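Long-range contact in trehalose monomycolate exporter MmpL3 (Mycobacterium tuberculosis, PDB 7NVH), which exports trehalose monomycolate, the mycolic acid carrier used to build the mycobacterial outer membrane, probably driven by the proton gradient as in other RND-family transporters: residues Q468-F482 with K524-I537. Numbering follows the deposited sequence.
Sequences QIADIRSKAMAIGGF and KLTELRAITPPKGI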
ATOM      1  N   GLN A 468      29.295  14.033  32.305  1.00 51.73           N
ATOM      2  CA  GLN A 468      27.873  13.836  32.049  1.00 51.73           C
ATOM      3  C   GLN A 468      27.634  12.618  31.165  1.00 51.73           C
ATOM      4  O   GLN A 468      26.712  11.832  31.421  1.00 51.73           O
ATOM      5  CB  GLN A 468      27.275  15.092  31.416  1.00 51.73           C
ATOM      6  CG  GLN A 468      27.278  16.298  32.339  1.00 51.73           C
ATOM      7  CD  GLN A 468      26.400  17.425  31.837  1.00 51.73           C
ATOM      8  OE1 GLN A 468      26.462  17.803  30.670  1.00 51.73           O
ATOM      9  NE2 GLN A 468      25.576  17.969  32.722  1.00 51.73           N
ATOM     10  N   ILE A 469      28.449  12.441  30.121  1.00 50.66           N
ATOM     11  CA  ILE A 469      28.357  11.223  29.321  1.00 50.66           C
ATOM     12  C   ILE A 469      28.657  10.008  30.184  1.00 50.66           C
ATOM     13  O   ILE A 469      28.039   8.953  30.030  1.00 50.66           O
ATOM     14  CB  ILE A 469      29.292  11.275  28.096  1.00 50.66           C
ATOM     15  CG1 ILE A 469      28.920  12.402  27.135  1.00 50.66           C
ATOM     16  CG2 ILE A 469      29.276   9.952  27.353  1.00 50.66           C
ATOM     17  CD1 ILE A 469      29.582  13.703  27.435  1.00 50.66           C
ATOM     18  N   ALA A 470      29.614  10.138  31.105  1.00 50.72           N
ATOM     19  CA  ALA A 470      29.946   9.025  31.985  1.00 50.72           C
ATOM     20  C   ALA A 470      28.763   8.643  32.861  1.00 50.72           C
ATOM     21  O   ALA A 470      28.471   7.457  33.036  1.00 50.72           O
ATOM     22  CB  ALA A 470      31.157   9.377  32.846  1.00 50.72           C
ATOM     23  N   ASP A 471      28.062   9.634  33.415  1.00 51.59           N
ATOM     24  CA  ASP A 471      26.916   9.338  34.269  1.00 51.59           C
ATOM     25  C   ASP A 471      25.760   8.753  33.468  1.00 51.59           C
ATOM     26  O   ASP A 471      25.084   7.822  33.925  1.00 51.59           O
ATOM     27  CB  ASP A 471      26.477  10.599  35.008  1.00 51.59           C
ATOM     28  CG  ASP A 471      25.796  10.294  36.321  1.00 51.59           C
ATOM     29  OD1 ASP A 471      26.360  10.635  37.382  1.00 51.59           O
ATOM     30  OD2 ASP A 471      24.696   9.709  36.293  1.00 51.59           O
ATOM     31  N   ILE A 472      25.519   9.280  32.266  1.00 50.33           N
ATOM     32  CA  ILE A 472      24.461   8.735  31.422  1.00 50.33           C
ATOM     33  C   ILE A 472      24.783   7.301  31.026  1.00 50.33           C
ATOM     34  O   ILE A 472      23.902   6.435  31.000  1.00 50.33           O
ATOM     35  CB  ILE A 472      24.240   9.629  30.192  1.00 50.33           C
ATOM     36  CG1 ILE A 472      23.433  10.862  30.584  1.00 50.33           C
ATOM     37  CG2 ILE A 472      23.527   8.865  29.094  1.00 50.33           C
ATOM     38  CD1 ILE A 472      22.045  10.537  31.072  1.00 50.33           C
ATOM     39  N   ARG A 473      26.047   7.026  30.716  1.00 52.61           N
ATOM     40  CA  ARG A 473      26.455   5.667  30.390  1.00 52.61           C
ATOM     41  C   ARG A 473      26.313   4.747  31.593  1.00 52.61           C
ATOM     42  O   ARG A 473      25.866   3.604  31.457  1.00 52.61           O
ATOM     43  CB  ARG A 473      27.893   5.669  29.882  1.00 52.61           C
ATOM     44  CG  ARG A 473      28.304   4.405  29.163  1.00 52.61           C
ATOM     45  CD  ARG A 473      29.795   4.388  28.922  1.00 52.61           C
ATOM     46  NE  ARG A 473      30.247   3.089  28.443  1.00 52.61           N
ATOM     47  CZ  ARG A 473      31.509   2.682  28.482  1.00 52.61           C
ATOM     48  NH1 ARG A 473      32.447   3.473  28.982  1.00 52.61           N
ATOM     49  NH2 ARG A 473      31.832   1.483  28.023  1.00 52.61           N
ATOM     50  N   SER A 474      26.684   5.231  32.780  1.00 50.97           N
ATOM     51  CA  SER A 474      26.565   4.420  33.987  1.00 50.97           C
ATOM     52  C   SER A 474      25.116   4.044  34.253  1.00 50.97           C
ATOM     53  O   SER A 474      24.821   2.903  34.621  1.00 50.97           O
ATOM     54  CB  SER A 474      27.149   5.174  35.181  1.00 50.97           C
ATOM     55  OG  SER A 474      28.489   5.558  34.934  1.00 50.97           O
ATOM     56  N   LYS A 475      24.197   4.995  34.079  1.00 51.13           N
ATOM     57  CA  LYS A 475      22.779   4.661  34.170  1.00 51.13           C
ATOM     58  C   LYS A 475      22.377   3.680  33.077  1.00 51.13           C
ATOM     59  O   LYS A 475      21.613   2.743  33.324  1.00 51.13           O
ATOM     60  CB  LYS A 475      21.929   5.927  34.100  1.00 51.13           C
ATOM     61  CG  LYS A 475      22.074   6.819  35.316  1.00 51.13           C
ATOM     62  CD  LYS A 475      21.159   8.027  35.250  1.00 51.13           C
ATOM     63  CE  LYS A 475      21.602   9.090  36.238  1.00 51.13           C
ATOM     64  NZ  LYS A 475      20.486   9.557  37.096  1.00 51.13           N
ATOM     65  N   ALA A 476      22.885   3.878  31.860  1.00 51.89           N
ATOM     66  CA  ALA A 476      22.566   2.978  30.764  1.00 51.89           C
ATOM     67  C   ALA A 476      23.306   1.653  30.868  1.00 51.89           C
ATOM     68  O   ALA A 476      22.870   0.668  30.265  1.00 51.89           O
ATOM     69  CB  ALA A 476      22.882   3.644  29.426  1.00 51.89           C
ATOM     70  N   MET A 477      24.414   1.606  31.603  1.00 55.23           N
ATOM     71  CA  MET A 477      25.096   0.342  31.876  1.00 55.23           C
ATOM     72  C   MET A 477      24.580  -0.282  33.167  1.00 55.23           C
ATOM     73  O   MET A 477      25.327  -0.665  34.064  1.00 55.23           O
ATOM     74  CB  MET A 477      26.603   0.553  31.926  1.00 55.23           C
ATOM     75  CG  MET A 477      27.271   0.462  30.569  1.00 55.23           C
ATOM     76  SD  MET A 477      28.936  -0.216  30.667  1.00 55.23           S
ATOM     77  CE  MET A 477      29.691   0.912  31.833  1.00 55.23           C
ATOM     78  N   ALA A 478      23.255  -0.359  33.249  1.00 55.15           N
ATOM     79  CA  ALA A 478      22.562  -1.116  34.280  1.00 55.15           C
ATOM     80  C   ALA A 478      21.347  -1.811  33.687  1.00 55.15           C
ATOM     81  O   ALA A 478      20.482  -2.275  34.440  1.00 55.15           O
ATOM     82  CB  ALA A 478      22.144  -0.216  35.446  1.00 55.15           C
ATOM     83  N   ILE A 479      21.253  -1.875  32.363  1.00 55.86           N
ATOM     84  CA  ILE A 479      20.164  -2.527  31.653  1.00 55.86           C
ATOM     85  C   ILE A 479      20.772  -3.652  30.831  1.00 55.86           C
ATOM     86  O   ILE A 479      21.647  -3.410  29.991  1.00 55.86           O
ATOM     87  CB  ILE A 479      19.404  -1.538  30.757  1.00 55.86           C
ATOM     88  CG1 ILE A 479      18.915  -0.349  31.582  1.00 55.86           C
ATOM     89  CG2 ILE A 479      18.243  -2.223  30.065  1.00 55.86           C
ATOM     90  CD1 ILE A 479      18.479   0.827  30.748  1.00 55.86           C
ATOM     91  N   GLY A 480      20.314  -4.878  31.068  1.00 57.37           N
ATOM     92  CA  GLY A 480      20.856  -6.029  30.384  1.00 57.37           C
ATOM     93  C   GLY A 480      20.390  -6.119  28.945  1.00 57.37           C
ATOM     94  O   GLY A 480      19.686  -5.256  28.425  1.00 57.37           O
ATOM     95  N   GLY A 481      20.817  -7.189  28.285  1.00 58.39           N
ATOM     96  CA  GLY A 481      20.378  -7.459  26.933  1.00 58.39           C
ATOM     97  C   GLY A 481      21.081  -6.681  25.846  1.00 58.39           C
ATOM     98  O   GLY A 481      20.598  -6.669  24.709  1.00 58.39           O
ATOM     99  N   PHE A 482      22.203  -6.036  26.147  1.00 58.01           N
ATOM    100  CA  PHE A 482      22.947  -5.260  25.167  1.00 58.01           C
ATOM    101  C   PHE A 482      24.244  -5.974  24.813  1.00 58.01           C
ATOM    102  O   PHE A 482      24.870  -6.606  25.668  1.00 58.01           O
ATOM    103  CB  PHE A 482      23.235  -3.850  25.685  1.00 58.01           C
ATOM    104  CG  PHE A 482      22.037  -2.950  25.671  1.00 58.01           C
ATOM    105  CD1 PHE A 482      21.443  -2.590  24.477  1.00 58.01           C
ATOM    106  CD2 PHE A 482      21.498  -2.473  26.849  1.00 58.01           C
ATOM    107  CE1 PHE A 482      20.340  -1.771  24.456  1.00 58.01           C
ATOM    108  CE2 PHE A 482      20.393  -1.650  26.834  1.00 58.01           C
ATOM    109  CZ  PHE A 482      19.814  -1.301  25.634  1.00 58.01           C
ATOM    110  N   LYS A 524      12.998  -3.020  26.222  1.00 57.29           N
ATOM    111  CA  LYS A 524      14.160  -2.290  26.710  1.00 57.29           C
ATOM    112  C   LYS A 524      14.255  -0.870  26.175  1.00 57.29           C
ATOM    113  O   LYS A 524      15.013  -0.069  26.729  1.00 57.29           O
ATOM    114  CB  LYS A 524      15.440  -3.053  26.366  1.00 57.29           C
ATOM    115  CG  LYS A 524      15.415  -4.475  26.881  1.00 57.29           C
ATOM    116  CD  LYS A 524      16.797  -5.044  27.069  1.00 57.29           C
ATOM    117  CE  LYS A 524      16.756  -6.189  28.063  1.00 57.29           C
ATOM    118  NZ  LYS A 524      16.406  -5.709  29.427  1.00 57.29           N
ATOM    119  N   LEU A 525      13.508  -0.537  25.121  1.00 54.41           N
ATOM    120  CA  LEU A 525      13.401   0.856  24.705  1.00 54.41           C
ATOM    121  C   LEU A 525      12.733   1.692  25.785  1.00 54.41           C
ATOM    122  O   LEU A 525      13.133   2.833  26.038  1.00 54.41           O
ATOM    123  CB  LEU A 525      12.623   0.949  23.395  1.00 54.41           C
ATOM    124  CG  LEU A 525      12.356   2.352  22.864  1.00 54.41           C
ATOM    125  CD1 LEU A 525      13.655   3.006  22.448  1.00 54.41           C
ATOM    126  CD2 LEU A 525      11.381   2.301  21.704  1.00 54.41           C
ATOM    127  N   THR A 526      11.705   1.140  26.433  1.00 53.35           N
ATOM    128  CA  THR A 526      11.078   1.825  27.555  1.00 53.35           C
ATOM    129  C   THR A 526      12.014   1.897  28.753  1.00 53.35           C
ATOM    130  O   THR A 526      11.990   2.881  29.501  1.00 53.35           O
ATOM    131  CB  THR A 526       9.777   1.121  27.934  1.00 53.35           C
ATOM    132  OG1 THR A 526       8.881   1.141  26.816  1.00 53.35           O
ATOM    133  CG2 THR A 526       9.112   1.811  29.111  1.00 53.35           C
ATOM    134  N   GLU A 527      12.844   0.870  28.952  1.00 54.46           N
ATOM    135  CA  GLU A 527      13.819   0.907  30.036  1.00 54.46           C
ATOM    136  C   GLU A 527      14.867   1.984  29.794  1.00 54.46           C
ATOM    137  O   GLU A 527      15.342   2.620  30.742  1.00 54.46           O
ATOM    138  CB  GLU A 527      14.481  -0.461  30.191  1.00 54.46           C
ATOM    139  CG  GLU A 527      13.563  -1.535  30.754  1.00 54.46           C
ATOM    140  CD  GLU A 527      14.320  -2.650  31.450  1.00 54.46           C
ATOM    141  OE1 GLU A 527      15.252  -3.210  30.838  1.00 54.46           O
ATOM    142  OE2 GLU A 527      13.981  -2.967  32.610  1.00 54.46           O
ATOM    143  N   LEU A 528      15.248   2.194  28.532  1.00 52.02           N
ATOM    144  CA  LEU A 528      16.185   3.264  28.208  1.00 52.02           C
ATOM    145  C   LEU A 528      15.528   4.633  28.328  1.00 52.02           C
ATOM    146  O   LEU A 528      16.136   5.575  28.847  1.00 52.02           O
ATOM    147  CB  LEU A 528      16.745   3.067  26.802  1.00 52.02           C
ATOM    148  CG  LEU A 528      17.909   2.091  26.669  1.00 52.02           C
ATOM    149  CD1 LEU A 528      18.294   1.934  25.211  1.00 52.02           C
ATOM    150  CD2 LEU A 528      19.091   2.570  27.488  1.00 52.02           C
ATOM    151  N   ARG A 529      14.296   4.762  27.862  1.00 49.80           N
ATOM    152  CA  ARG A 529      13.623   6.053  27.900  1.00 49.80           C
ATOM    153  C   ARG A 529      13.145   6.432  29.279  1.00 49.80           C
ATOM    154  O   ARG A 529      12.396   7.407  29.397  1.00 49.80           O
ATOM    155  CB  ARG A 529      12.450   6.056  26.921  1.00 49.80           C
ATOM    156  CG  ARG A 529      12.820   6.521  25.531  1.00 49.80           C
ATOM    157  CD  ARG A 529      11.633   6.485  24.593  1.00 49.80           C
ATOM    158  NE  ARG A 529      12.051   6.281  23.211  1.00 49.80           N
ATOM    159  CZ  ARG A 529      11.290   6.534  22.155  1.00 49.80           C
ATOM    160  NH1 ARG A 529      10.062   7.004  22.318  1.00 49.80           N
ATOM    161  NH2 ARG A 529      11.756   6.318  20.934  1.00 49.80           N
ATOM    162  N   ALA A 530      13.531   5.705  30.326  1.00 48.86           N
ATOM    163  CA  ALA A 530      13.185   6.055  31.694  1.00 48.86           C
ATOM    164  C   ALA A 530      14.388   6.540  32.490  1.00 48.86           C
ATOM    165  O   ALA A 530      14.282   6.721  33.706  1.00 48.86           O
ATOM    166  CB  ALA A 530      12.534   4.865  32.399  1.00 48.86           C
ATOM    167  N   ILE A 531      15.530   6.743  31.833  1.00 50.88           N
ATOM    168  CA  ILE A 531      16.710   7.265  32.508  1.00 50.88           C
ATOM    169  C   ILE A 531      16.429   8.680  33.001  1.00 50.88           C
ATOM    170  O   ILE A 531      15.697   9.451  32.368  1.00 50.88           O
ATOM    171  CB  ILE A 531      17.921   7.233  31.557  1.00 50.88           C
ATOM    172  CG1 ILE A 531      18.282   5.792  31.204  1.00 50.88           C
ATOM    173  CG2 ILE A 531      19.123   7.922  32.170  1.00 50.88           C
ATOM    174  CD1 ILE A 531      19.291   5.677  30.090  1.00 50.88           C
ATOM    175  N   THR A 532      17.008   9.029  34.151  1.00 53.00           N
ATOM    176  CA  THR A 532      16.890  10.382  34.667  1.00 53.00           C
ATOM    177  C   THR A 532      18.178  11.134  34.370  1.00 53.00           C
ATOM    178  O   THR A 532      19.198  10.874  35.024  1.00 53.00           O
ATOM    179  CB  THR A 532      16.614  10.367  36.169  1.00 53.00           C
ATOM    180  OG1 THR A 532      15.317   9.808  36.409  1.00 53.00           O
ATOM    181  CG2 THR A 532      16.655  11.777  36.734  1.00 53.00           C
ATOM    182  N   PRO A 533      18.192  12.047  33.401  1.00 47.59           N
ATOM    183  CA  PRO A 533      19.435  12.729  33.061  1.00 47.59           C
ATOM    184  C   PRO A 533      19.918  13.575  34.220  1.00 47.59           C
ATOM    185  O   PRO A 533      19.112  14.096  35.013  1.00 47.59           O
ATOM    186  CB  PRO A 533      19.042  13.588  31.854  1.00 47.59           C
ATOM    187  CG  PRO A 533      17.882  12.859  31.261  1.00 47.59           C
ATOM    188  CD  PRO A 533      17.120  12.359  32.443  1.00 47.59           C
ATOM    189  N   PRO A 534      21.237  13.730  34.369  1.00 48.30           N
ATOM    190  CA  PRO A 534      21.785  14.242  35.634  1.00 48.30           C
ATOM    191  C   PRO A 534      21.339  15.638  36.043  1.00 48.30           C
ATOM    192  O   PRO A 534      20.692  15.788  37.083  1.00 48.30           O
ATOM    193  CB  PRO A 534      23.301  14.217  35.393  1.00 48.30           C
ATOM    194  CG  PRO A 534      23.509  13.299  34.243  1.00 48.30           C
ATOM    195  CD  PRO A 534      22.285  13.367  33.404  1.00 48.30           C
ATOM    196  N   LYS A 535      21.672  16.667  35.260  1.00 49.88           N
ATOM    197  CA  LYS A 535      21.294  18.021  35.659  1.00 49.88           C
ATOM    198  C   LYS A 535      20.502  18.770  34.597  1.00 49.88           C
ATOM    199  O   LYS A 535      19.440  19.328  34.885  1.00 49.88           O
ATOM    200  CB  LYS A 535      22.534  18.830  36.034  1.00 49.88           C
ATOM    201  CG  LYS A 535      22.194  20.198  36.577  1.00 49.88           C
ATOM    202  CD  LYS A 535      21.325  20.079  37.815  1.00 49.88           C
ATOM    203  CE  LYS A 535      21.020  21.438  38.408  1.00 49.88           C
ATOM    204  NZ  LYS A 535      20.099  21.340  39.569  1.00 49.88           N
ATOM    205  N   GLY A 536      21.015  18.796  33.372  1.00 47.61           N
ATOM    206  CA  GLY A 536      20.381  19.552  32.314  1.00 47.61           C
ATOM    207  C   GLY A 536      20.318  18.781  31.017  1.00 47.61           C
ATOM    208  O   GLY A 536      19.712  19.232  30.041  1.00 47.61           O
ATOM    209  N   ILE A 537      20.955  17.611  31.002  1.00 45.69           N
ATOM    210  CA  ILE A 537      20.922  16.755  29.829  1.00 45.69           C
ATOM    211  C   ILE A 537      19.483  16.391  29.480  1.00 45.69           C
ATOM    212  O   ILE A 537      18.613  16.284  30.353  1.00 45.69           O
ATOM    213  CB  ILE A 537      21.767  15.498  30.091  1.00 45.69           C
ATOM    214  CG1 ILE A 537      23.205  15.894  30.407  1.00 45.69           C
ATOM    215  CG2 ILE A 537      21.728  14.553  28.908  1.00 45.69           C
ATOM    216  CD1 ILE A 537      23.871  16.632  29.280  1.00 45.69           C
TER
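Ile472, on helix 466-476, turns its CD1 methyl onto the chain that follows helix 521-528, where it lies 3.7 Å from Pro534 CD and also touches Pro533 and Ile531 CG2; its CG1 branch stands anti to the carbonyl carbon (chi1 -78°). The isoleucine branch and the Pro534 ring cross at about a right angle, and Asp471 CB brushes CG of the same proline. One turn earlier, the amide of Gln468 meets the end of Ile537 obliquely, OE1 nearest to CD1 and NE2 nearer CG1. Farther along, Ala476 CB meets Ile531 CD1 at 4.2 Å, while Leu528 divides its two methyls: CD2 packs on Ile479 CD1 (3.7 Å) and CD1 on Phe482 CZ (3.6 Å), the ring being met obliquely. Trp493 packs edge-to-face with Phe482.

One hydrogen bond joins the segments: Lys475 runs its aliphatic chain over Ile531 CG2, then bends at its last torsion (chi4 -129°) to bring NZ to Thr532 O, 2.8 Å away in the carbonyl plane with a C=O...N angle of 151°. Lys524 passes CD and CE beside Gly480 O, and its NZ forms a salt bridge of 3.1 Å with Glu527 OE1, one helical turn on; Ile479 CG2 lies by this ion pair.

Ile472 and Ile537 also rest on Ile456, and Ala476 on Leu454, both of inner strand 451-457 of a four-stranded antiparallel sheet. The segments thus join the two helices of a ferredoxin-like beta-alpha-beta-beta-alpha-beta unit, as in the porter subdomains of RND transporters.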